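Local structure of putative HTH-type transcriptional regulator PH0061 (Pyrococcus horikoshii, 2DBB) at residues L7-V10 / D11-V15; L24-R27 / E28-D31; R43-K46 / L47-L50. The protein probably binds specific DNA sequences through a helix-turn-helix domain and so regulates transcription. All blocks are in the same frame, centred on the assembly; numbering follows the deposited sequence.

Overall arrangement
All three contacts are local, each formed along one helix of the predicted winged helix-turn-helix domain, and they follow one another in series along the chain. Contact 1 opens helix 9-18, contact 2 opens helix 26-32, and contact 3 lies in the last turns of helix 37-49. The centres of contact 1 and contact 2 lie about 14 Å apart. Contact 3 has its centre about 11 Å from that of contact 1 and about 16 Å from that of contact 2. Two salt bridges from Arg43 join contact 3 to contact 1, while Leu14, Tyr26, Leu29 and Ile44 form the hydrophobic joint of the three helices. Two N-terminal caps and one helix end thus meet in one compact unit that probably binds DNA, and contacts 1 and 2 also touch the second subunit.

Contact 1 (L7-V10 / D11-V15); sequences LDRV and DMQLV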
ATOM      1  N   LEU B   7      -5.034  21.240  -5.304  1.00 69.06           N
ATOM      2  CA  LEU B   7      -6.318  20.863  -4.722  1.00 65.93           C
ATOM      3  C   LEU B   7      -6.572  21.684  -3.457  1.00 63.24           C
ATOM      4  O   LEU B   7      -5.663  21.893  -2.655  1.00 62.79           O
ATOM      5  CB  LEU B   7      -6.314  19.369  -4.380  1.00 66.40           C
ATOM      6  CG  LEU B   7      -7.610  18.759  -3.845  1.00 66.10           C
ATOM      7  CD1 LEU B   7      -8.699  18.869  -4.904  1.00 65.94           C
ATOM      8  CD2 LEU B   7      -7.375  17.309  -3.467  1.00 65.33           C
ATOM      9  N   ASP B   8      -7.808  22.143  -3.294  1.00 60.37           N
ATOM     10  CA  ASP B   8      -8.217  22.948  -2.141  1.00 57.31           C
ATOM     11  C   ASP B   8      -7.537  22.535  -0.829  1.00 55.51           C
ATOM     12  O   ASP B   8      -7.337  21.348  -0.566  1.00 53.97           O
ATOM     13  CB  ASP B   8      -9.738  22.868  -1.996  1.00 59.36           C
ATOM     14  CG  ASP B   8     -10.244  23.560  -0.754  1.00 60.48           C
ATOM     15  OD1 ASP B   8     -10.107  24.798  -0.658  1.00 60.33           O
ATOM     16  OD2 ASP B   8     -10.780  22.856   0.129  1.00 61.51           O
ATOM     17  N   ARG B   9      -7.192  23.524  -0.005  1.00 53.46           N
ATOM     18  CA  ARG B   9      -6.513  23.273   1.266  1.00 51.78           C
ATOM     19  C   ARG B   9      -7.300  22.397   2.240  1.00 49.40           C
ATOM     20  O   ARG B   9      -6.722  21.560   2.937  1.00 48.10           O
ATOM     21  CB  ARG B   9      -6.161  24.595   1.953  1.00 54.12           C
ATOM     22  CG  ARG B   9      -5.246  24.423   3.163  1.00 57.91           C
ATOM     23  CD  ARG B   9      -4.862  25.760   3.790  1.00 60.79           C
ATOM     24  NE  ARG B   9      -3.851  25.608   4.836  1.00 63.37           N
ATOM     25  CZ  ARG B   9      -2.614  25.155   4.626  1.00 65.62           C
ATOM     26  NH1 ARG B   9      -2.231  24.808   3.403  1.00 65.53           N
ATOM     27  NH2 ARG B   9      -1.762  25.053   5.638  1.00 66.46           N
ATOM     28  N   VAL B  10      -8.611  22.597   2.299  1.00 45.77           N
ATOM     29  CA  VAL B  10      -9.452  21.806   3.189  1.00 41.82           C
ATOM     30  C   VAL B  10      -9.599  20.378   2.671  1.00 39.45           C
ATOM     31  O   VAL B  10      -9.685  19.434   3.454  1.00 38.34           O
ATOM     32  CB  VAL B  10     -10.848  22.436   3.344  1.00 42.22           C
ATOM     33  CG1 VAL B  10     -11.754  21.512   4.147  1.00 41.17           C
ATOM     34  CG2 VAL B  10     -10.722  23.789   4.036  1.00 43.14           C
ATOM     35  N   ASP B  11      -9.631  20.215   1.351  1.00 37.54           N
ATOM     36  CA  ASP B  11      -9.750  18.881   0.776  1.00 36.39           C
ATOM     37  C   ASP B  11      -8.524  18.049   1.143  1.00 33.44           C
ATOM     38  O   ASP B  11      -8.639  16.866   1.455  1.00 28.65           O
ATOM     39  CB  ASP B  11      -9.885  18.945  -0.747  1.00 38.17           C
ATOM     40  CG  ASP B  11     -11.223  19.513  -1.197  1.00 40.71           C
ATOM     41  OD1 ASP B  11     -12.274  19.021  -0.734  1.00 40.13           O
ATOM     42  OD2 ASP B  11     -11.224  20.447  -2.027  1.00 44.68           O
ATOM     43  N   MET B  12      -7.347  18.669   1.113  1.00 33.60           N
ATOM     44  CA  MET B  12      -6.125  17.948   1.445  1.00 34.52           C
ATOM     45  C   MET B  12      -6.123  17.526   2.916  1.00 32.21           C
ATOM     46  O   MET B  12      -5.728  16.413   3.240  1.00 31.99           O
ATOM     47  CB  MET B  12      -4.893  18.804   1.141  1.00 36.35           C
ATOM     48  CG  MET B  12      -3.560  18.043   1.216  1.00 41.43           C
ATOM     49  SD  MET B  12      -3.361  16.681   0.005  1.00 44.06           S
ATOM     50  CE  MET B  12      -3.555  15.274   1.049  1.00 43.74           C
ATOM     51  N   GLN B  13      -6.570  18.408   3.802  1.00 31.91           N
ATOM     52  CA  GLN B  13      -6.609  18.083   5.229  1.00 31.40           C
ATOM     53  C   GLN B  13      -7.530  16.887   5.429  1.00 28.94           C
ATOM     54  O   GLN B  13      -7.214  15.949   6.159  1.00 28.02           O
ATOM     55  CB  GLN B  13      -7.133  19.274   6.031  1.00 33.18           C
ATOM     56  CG  GLN B  13      -6.310  20.541   5.852  1.00 37.19           C
ATOM     57  CD  GLN B  13      -6.913  21.737   6.571  1.00 38.55           C
ATOM     58  OE1 GLN B  13      -8.128  21.919   6.578  1.00 39.05           O
ATOM     59  NE2 GLN B  13      -6.060  22.568   7.160  1.00 41.11           N
ATOM     60  N   LEU B  14      -8.667  16.938   4.749  1.00 26.98           N
ATOM     61  CA  LEU B  14      -9.674  15.892   4.801  1.00 28.02           C
ATOM     62  C   LEU B  14      -9.058  14.556   4.361  1.00 25.87           C
ATOM     63  O   LEU B  14      -9.295  13.518   4.968  1.00 25.00           O
ATOM     64  CB  LEU B  14     -10.826  16.306   3.887  1.00 29.63           C
ATOM     65  CG  LEU B  14     -12.251  15.810   4.105  1.00 33.62           C
ATOM     66  CD1 LEU B  14     -12.615  15.802   5.585  1.00 35.01           C
ATOM     67  CD2 LEU B  14     -13.183  16.728   3.337  1.00 33.69           C
ATOM     68  N   VAL B  15      -8.259  14.594   3.303  1.00 25.97           N
ATOM     69  CA  VAL B  15      -7.602  13.397   2.805  1.00 25.12           C
ATOM     70  C   VAL B  15      -6.618  12.881   3.853  1.00 26.02           C
ATOM     71  O   VAL B  15      -6.566  11.681   4.144  1.00 25.35           O
ATOM     72  CB  VAL B  15      -6.866  13.701   1.480  1.00 24.58           C
ATOM     73  CG1 VAL B  15      -5.833  12.623   1.187  1.00 24.13           C
ATOM     74  CG2 VAL B  15      -7.887  13.787   0.343  1.00 24.62           C
TER
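Asp8 caps the start of helix 9-18, the first helix of the winged helix-turn-helix domain, by turning its carboxylate back over the amides of the first turn, where it meets Asp11. OD2 of Asp8 accepts from Asp11 N at 3.1 Å, with an N-H...O angle of 141°, the amide approaching from above the carboxylate plane. A weak bond from Val10 N reaches the same oxygen. With CG anti to the backbone N (chi1 175°), the Asp8 carboxylate folds toward these two amides. The acidic group of Asp11 lies close to that of Asp8, and the two share Arg43 of helix 37-49, which puts NH1 into salt bridges with both Asp8 OD2 and Asp11 OD1; its positive charge probably offsets their like charges. Were Asp8 replaced by an alanine, the capping oxygen would be gone, and the amides of Val10 and Asp11 would probably lose that acceptor, with Arg43 left Asp11 alone of these two acidic partners.

Behind the cap the helix settles into its regular ladder: Met12 N donates to Asp8 O, Gln13 N to Arg9 O, and Leu14 N to Val10 O, this last at 3.0 Å. Beside the cap, Leu7 CG rests on Asp11 CB at 3.8 Å, the two side chains crossing at about a right angle. Leu7 and Met12 also meet Leu65 of the second subunit, which places this end of the helix at the dimer interface. The extended Gln13 side chain runs back along the preceding turn, its OE1 4.1 Å from Val10 CG2.

Contact 2 (L24-R27 / E28-D31); sequences LTYR and ELAD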
ATOM      1  N   LEU B  24     -14.381   8.135  10.455  1.00 28.36           N
ATOM      2  CA  LEU B  24     -14.869   9.335  11.122  1.00 28.07           C
ATOM      3  C   LEU B  24     -16.152   9.816  10.438  1.00 28.01           C
ATOM      4  O   LEU B  24     -16.199   9.943   9.219  1.00 27.62           O
ATOM      5  CB  LEU B  24     -13.801  10.431  11.072  1.00 28.39           C
ATOM      6  CG  LEU B  24     -12.588  10.181  11.970  1.00 27.16           C
ATOM      7  CD1 LEU B  24     -11.452  11.112  11.584  1.00 28.02           C
ATOM      8  CD2 LEU B  24     -12.988  10.378  13.423  1.00 28.52           C
ATOM      9  N   THR B  25     -17.193  10.068  11.226  1.00 28.53           N
ATOM     10  CA  THR B  25     -18.468  10.538  10.685  1.00 28.72           C
ATOM     11  C   THR B  25     -18.303  11.972  10.188  1.00 27.76           C
ATOM     12  O   THR B  25     -17.378  12.670  10.616  1.00 25.06           O
ATOM     13  CB  THR B  25     -19.577  10.532  11.761  1.00 29.18           C
ATOM     14  OG1 THR B  25     -19.263  11.498  12.776  1.00 32.07           O
ATOM     15  CG2 THR B  25     -19.689   9.155  12.405  1.00 29.67           C
ATOM     16  N   TYR B  26     -19.195  12.410   9.295  1.00 27.08           N
ATOM     17  CA  TYR B  26     -19.125  13.770   8.763  1.00 28.23           C
ATOM     18  C   TYR B  26     -19.181  14.795   9.899  1.00 28.46           C
ATOM     19  O   TYR B  26     -18.573  15.863   9.826  1.00 27.98           O
ATOM     20  CB  TYR B  26     -20.279  14.033   7.784  1.00 29.38           C
ATOM     21  CG  TYR B  26     -20.260  13.158   6.548  1.00 31.57           C
ATOM     22  CD1 TYR B  26     -19.075  12.575   6.104  1.00 31.55           C
ATOM     23  CD2 TYR B  26     -21.421  12.930   5.809  1.00 31.94           C
ATOM     24  CE1 TYR B  26     -19.039  11.786   4.963  1.00 34.25           C
ATOM     25  CE2 TYR B  26     -21.395  12.138   4.650  1.00 34.28           C
ATOM     26  CZ  TYR B  26     -20.196  11.570   4.239  1.00 35.21           C
ATOM     27  OH  TYR B  26     -20.139  10.782   3.113  1.00 37.06           O
ATOM     28  N   ARG B  27     -19.922  14.457  10.946  1.00 29.19           N
ATOM     29  CA  ARG B  27     -20.063  15.327  12.104  1.00 30.21           C
ATOM     30  C   ARG B  27     -18.700  15.502  12.796  1.00 28.63           C
ATOM     31  O   ARG B  27     -18.280  16.628  13.061  1.00 28.74           O
ATOM     32  CB  ARG B  27     -21.113  14.729  13.055  1.00 33.22           C
ATOM     33  CG  ARG B  27     -21.281  15.463  14.369  1.00 39.20           C
ATOM     34  CD  ARG B  27     -22.551  15.019  15.118  1.00 43.61           C
ATOM     35  NE  ARG B  27     -23.776  15.546  14.508  1.00 45.46           N
ATOM     36  CZ  ARG B  27     -24.462  14.941  13.542  1.00 48.24           C
ATOM     37  NH1 ARG B  27     -24.055  13.769  13.060  1.00 49.16           N
ATOM     38  NH2 ARG B  27     -25.557  15.512  13.051  1.00 46.92           N
ATOM     39  N   GLU B  28     -18.010  14.398  13.070  1.00 25.86           N
ATOM     40  CA  GLU B  28     -16.693  14.464  13.701  1.00 27.71           C
ATOM     41  C   GLU B  28     -15.726  15.250  12.808  1.00 27.85           C
ATOM     42  O   GLU B  28     -14.942  16.071  13.288  1.00 27.75           O
ATOM     43  CB  GLU B  28     -16.131  13.055  13.932  1.00 27.98           C
ATOM     44  CG  GLU B  28     -16.802  12.256  15.041  1.00 29.43           C
ATOM     45  CD  GLU B  28     -16.269  10.832  15.124  1.00 32.16           C
ATOM     46  OE1 GLU B  28     -16.531  10.039  14.189  1.00 33.07           O
ATOM     47  OE2 GLU B  28     -15.576  10.507  16.113  1.00 30.42           O
ATOM     48  N   LEU B  29     -15.774  14.992  11.505  1.00 28.17           N
ATOM     49  CA  LEU B  29     -14.903  15.699  10.568  1.00 28.16           C
ATOM     50  C   LEU B  29     -15.212  17.195  10.598  1.00 28.05           C
ATOM     51  O   LEU B  29     -14.302  18.026  10.636  1.00 27.81           O
ATOM     52  CB  LEU B  29     -15.096  15.158   9.148  1.00 28.08           C
ATOM     53  CG  LEU B  29     -14.637  13.715   8.919  1.00 29.90           C
ATOM     54  CD1 LEU B  29     -15.121  13.230   7.567  1.00 30.35           C
ATOM     55  CD2 LEU B  29     -13.118  13.649   9.009  1.00 28.58           C
ATOM     56  N   ALA B  30     -16.498  17.537  10.587  1.00 27.38           N
ATOM     57  CA  ALA B  30     -16.904  18.939  10.612  1.00 28.90           C
ATOM     58  C   ALA B  30     -16.390  19.627  11.881  1.00 29.82           C
ATOM     59  O   ALA B  30     -15.943  20.774  11.840  1.00 29.41           O
ATOM     60  CB  ALA B  30     -18.426  19.053  10.520  1.00 26.60           C
ATOM     61  N   ASP B  31     -16.448  18.918  13.003  1.00 30.73           N
ATOM     62  CA  ASP B  31     -15.977  19.460  14.273  1.00 33.59           C
ATOM     63  C   ASP B  31     -14.474  19.692  14.262  1.00 33.53           C
ATOM     64  O   ASP B  31     -13.994  20.731  14.709  1.00 34.90           O
ATOM     65  CB  ASP B  31     -16.342  18.517  15.423  1.00 35.29           C
ATOM     66  CG  ASP B  31     -17.829  18.486  15.689  1.00 39.89           C
ATOM     67  OD1 ASP B  31     -18.521  19.413  15.215  1.00 41.01           O
ATOM     68  OD2 ASP B  31     -18.303  17.552  16.376  1.00 41.54           O
TER
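Thr25 and Glu28 reach each other through two first torsions: in Thr25, OG1 sits between the backbone N and the carbonyl carbon (chi1 66°), facing the helix start, while Glu28 places CG beside its own backbone N (chi1 -72°) and then extends back toward Thr25. The result is a capping box at the start of helix 26-32, the first helix of the predicted helix-turn-helix motif. Glu28 N donates to Thr25 OG1 at 3.2 Å, and Thr25 N returns a nearly straight bond to Glu28 OE1 at 3.0 Å, arriving on the anti side of the carboxylate. A weak bond from Thr25 OG1 reaches that same OE1.

Leu24 lies against two side chains. Its CD2 meets Glu28 OE1 at 3.6 Å, the side chains crossing at about a right angle, while CB packs on Leu29 CD2 at 3.9 Å. Leu29 in turn faces Leu14 and Ile17 of helix 9-18 and Ile44 of helix 37-49, and Leu24 O accepts a hydrogen bond from Arg23 of the second subunit. At the edge of the Tyr26 ring, near its plane, Leu29 CD1 comes within 4.3 Å of Tyr26 CD1.

Contact 3 (R43-K46 / L47-L50); sequences RIDK and LKKL
Lys46 and Leu50 meet over the last turn of helix 37-49, the aliphatic part of the lysine crossing the leucine at a slant. Lys46 CG lies 3.9 Å from Leu50 CD1, and further along the chain CE touches that methyl at 4.0 Å. The bend at chi2 (59°) carries the outer Lys46 chain over the leucine. Its ammonium ends near the aliphatic chain of Lys49, with Lys46 NZ 4.2 Å from Lys49 CD; the two ammonium nitrogens remain 5.1 Å apart, NZ of Lys46 to NZ of Lys49.

The helical backbone brings Lys46 and Leu50 one turn apart. Leu50 N donates to Lys46 O at 2.9 Å, and Lys49 N to Asp45 O, while Lys48 N and Leu47 N hold the carbonyls of Ile44 and Arg43 one turn back. Leu47 lays CG against Arg43 O at 3.1 Å, and Lys48 likewise passes CG close to Ile44 O.

Helix 37-49 is the second helix of the predicted helix-turn-helix motif. Asp45, Lys46 and Lys49 lie on exposed sides, while Lys48, though exposed, also touches Phe56. Arg43 and Ile44 turn toward helix 9-18, and Ile44 also meets Tyr26 of helix 26-32. Leu47 touches Ile53 of strand 53-60, the strand that also carries Phe56, which joins the helix to the strand that follows it.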
ATOM      1  N   ARG B  43     -17.921  17.937   0.232  1.00 31.86           N
ATOM      2  CA  ARG B  43     -16.499  17.830  -0.079  1.00 30.90           C
ATOM      3  C   ARG B  43     -16.080  16.382  -0.324  1.00 30.47           C
ATOM      4  O   ARG B  43     -15.441  16.079  -1.328  1.00 28.38           O
ATOM      5  CB  ARG B  43     -15.666  18.438   1.047  1.00 31.23           C
ATOM      6  CG  ARG B  43     -15.708  19.958   1.065  1.00 36.79           C
ATOM      7  CD  ARG B  43     -14.950  20.540   2.246  1.00 38.50           C
ATOM      8  NE  ARG B  43     -14.722  21.973   2.089  1.00 41.41           N
ATOM      9  CZ  ARG B  43     -13.918  22.511   1.174  1.00 43.10           C
ATOM     10  NH1 ARG B  43     -13.252  21.735   0.326  1.00 41.05           N
ATOM     11  NH2 ARG B  43     -13.778  23.828   1.104  1.00 43.63           N
ATOM     12  N   ILE B  44     -16.444  15.489   0.588  1.00 30.67           N
ATOM     13  CA  ILE B  44     -16.100  14.081   0.440  1.00 32.18           C
ATOM     14  C   ILE B  44     -16.735  13.505  -0.813  1.00 32.43           C
ATOM     15  O   ILE B  44     -16.125  12.702  -1.516  1.00 33.55           O
ATOM     16  CB  ILE B  44     -16.561  13.261   1.654  1.00 32.65           C
ATOM     17  CG1 ILE B  44     -15.671  13.586   2.850  1.00 32.69           C
ATOM     18  CG2 ILE B  44     -16.527  11.765   1.334  1.00 32.36           C
ATOM     19  CD1 ILE B  44     -16.021  12.808   4.093  1.00 36.14           C
ATOM     20  N   ASP B  45     -17.956  13.929  -1.100  1.00 33.28           N
ATOM     21  CA  ASP B  45     -18.657  13.435  -2.273  1.00 34.92           C
ATOM     22  C   ASP B  45     -17.938  13.849  -3.553  1.00 34.38           C
ATOM     23  O   ASP B  45     -17.811  13.059  -4.485  1.00 32.70           O
ATOM     24  CB  ASP B  45     -20.089  13.957  -2.284  1.00 37.89           C
ATOM     25  CG  ASP B  45     -21.048  12.973  -2.902  1.00 42.59           C
ATOM     26  OD1 ASP B  45     -21.352  13.097  -4.108  1.00 44.38           O
ATOM     27  OD2 ASP B  45     -21.483  12.057  -2.173  1.00 46.65           O
ATOM     28  N   LYS B  46     -17.458  15.086  -3.590  1.00 34.19           N
ATOM     29  CA  LYS B  46     -16.744  15.575  -4.761  1.00 35.86           C
ATOM     30  C   LYS B  46     -15.426  14.816  -4.911  1.00 35.42           C
ATOM     31  O   LYS B  46     -15.043  14.429  -6.013  1.00 35.01           O
ATOM     32  CB  LYS B  46     -16.474  17.075  -4.627  1.00 37.18           C
ATOM     33  CG  LYS B  46     -16.001  17.738  -5.910  1.00 42.31           C
ATOM     34  CD  LYS B  46     -17.028  17.559  -7.030  1.00 47.37           C
ATOM     35  CE  LYS B  46     -16.620  18.316  -8.286  1.00 50.46           C
ATOM     36  NZ  LYS B  46     -17.609  18.151  -9.389  1.00 53.84           N
ATOM     37  N   LEU B  47     -14.737  14.602  -3.795  1.00 34.42           N
ATOM     38  CA  LEU B  47     -13.469  13.885  -3.820  1.00 35.62           C
ATOM     39  C   LEU B  47     -13.653  12.488  -4.404  1.00 35.37           C
ATOM     40  O   LEU B  47     -12.818  12.019  -5.176  1.00 36.40           O
ATOM     41  CB  LEU B  47     -12.875  13.796  -2.409  1.00 33.74           C
ATOM     42  CG  LEU B  47     -12.475  15.131  -1.767  1.00 33.75           C
ATOM     43  CD1 LEU B  47     -11.891  14.882  -0.386  1.00 34.92           C
ATOM     44  CD2 LEU B  47     -11.462  15.848  -2.644  1.00 34.05           C
ATOM     45  N   LYS B  48     -14.749  11.830  -4.045  1.00 36.89           N
ATOM     46  CA  LYS B  48     -15.016  10.489  -4.550  1.00 38.69           C
ATOM     47  C   LYS B  48     -15.390  10.540  -6.025  1.00 39.35           C
ATOM     48  O   LYS B  48     -14.956   9.699  -6.811  1.00 38.99           O
ATOM     49  CB  LYS B  48     -16.144   9.822  -3.755  1.00 39.33           C
ATOM     50  CG  LYS B  48     -15.834   9.624  -2.275  1.00 41.45           C
ATOM     51  CD  LYS B  48     -16.801   8.646  -1.614  1.00 42.81           C
ATOM     52  CE  LYS B  48     -18.253   9.081  -1.770  1.00 46.72           C
ATOM     53  NZ  LYS B  48     -19.207   8.095  -1.174  1.00 46.98           N
ATOM     54  N   LYS B  49     -16.187  11.536  -6.399  1.00 40.35           N
ATOM     55  CA  LYS B  49     -16.615  11.680  -7.785  1.00 42.20           C
ATOM     56  C   LYS B  49     -15.412  11.916  -8.698  1.00 41.24           C
ATOM     57  O   LYS B  49     -15.345  11.380  -9.805  1.00 40.49           O
ATOM     58  CB  LYS B  49     -17.591  12.850  -7.922  1.00 45.06           C
ATOM     59  CG  LYS B  49     -18.250  12.938  -9.293  1.00 50.26           C
ATOM     60  CD  LYS B  49     -19.048  14.230  -9.459  1.00 53.90           C
ATOM     61  CE  LYS B  49     -19.843  14.231 -10.767  1.00 56.80           C
ATOM     62  NZ  LYS B  49     -18.994  13.980 -11.974  1.00 57.06           N
ATOM     63  N   LEU B  50     -14.460  12.713  -8.219  1.00 39.57           N
ATOM     64  CA  LEU B  50     -13.259  13.041  -8.977  1.00 37.05           C
ATOM     65  C   LEU B  50     -12.183  11.960  -8.921  1.00 35.71           C
ATOM     66  O   LEU B  50     -11.107  12.121  -9.494  1.00 37.42           O
ATOM     67  CB  LEU B  50     -12.674  14.357  -8.466  1.00 37.02           C
ATOM     68  CG  LEU B  50     -13.526  15.607  -8.687  1.00 38.58           C
ATOM     69  CD1 LEU B  50     -12.887  16.804  -7.992  1.00 38.03           C
ATOM     70  CD2 LEU B  50     -13.662  15.860 -10.174  1.00 38.32           C
TER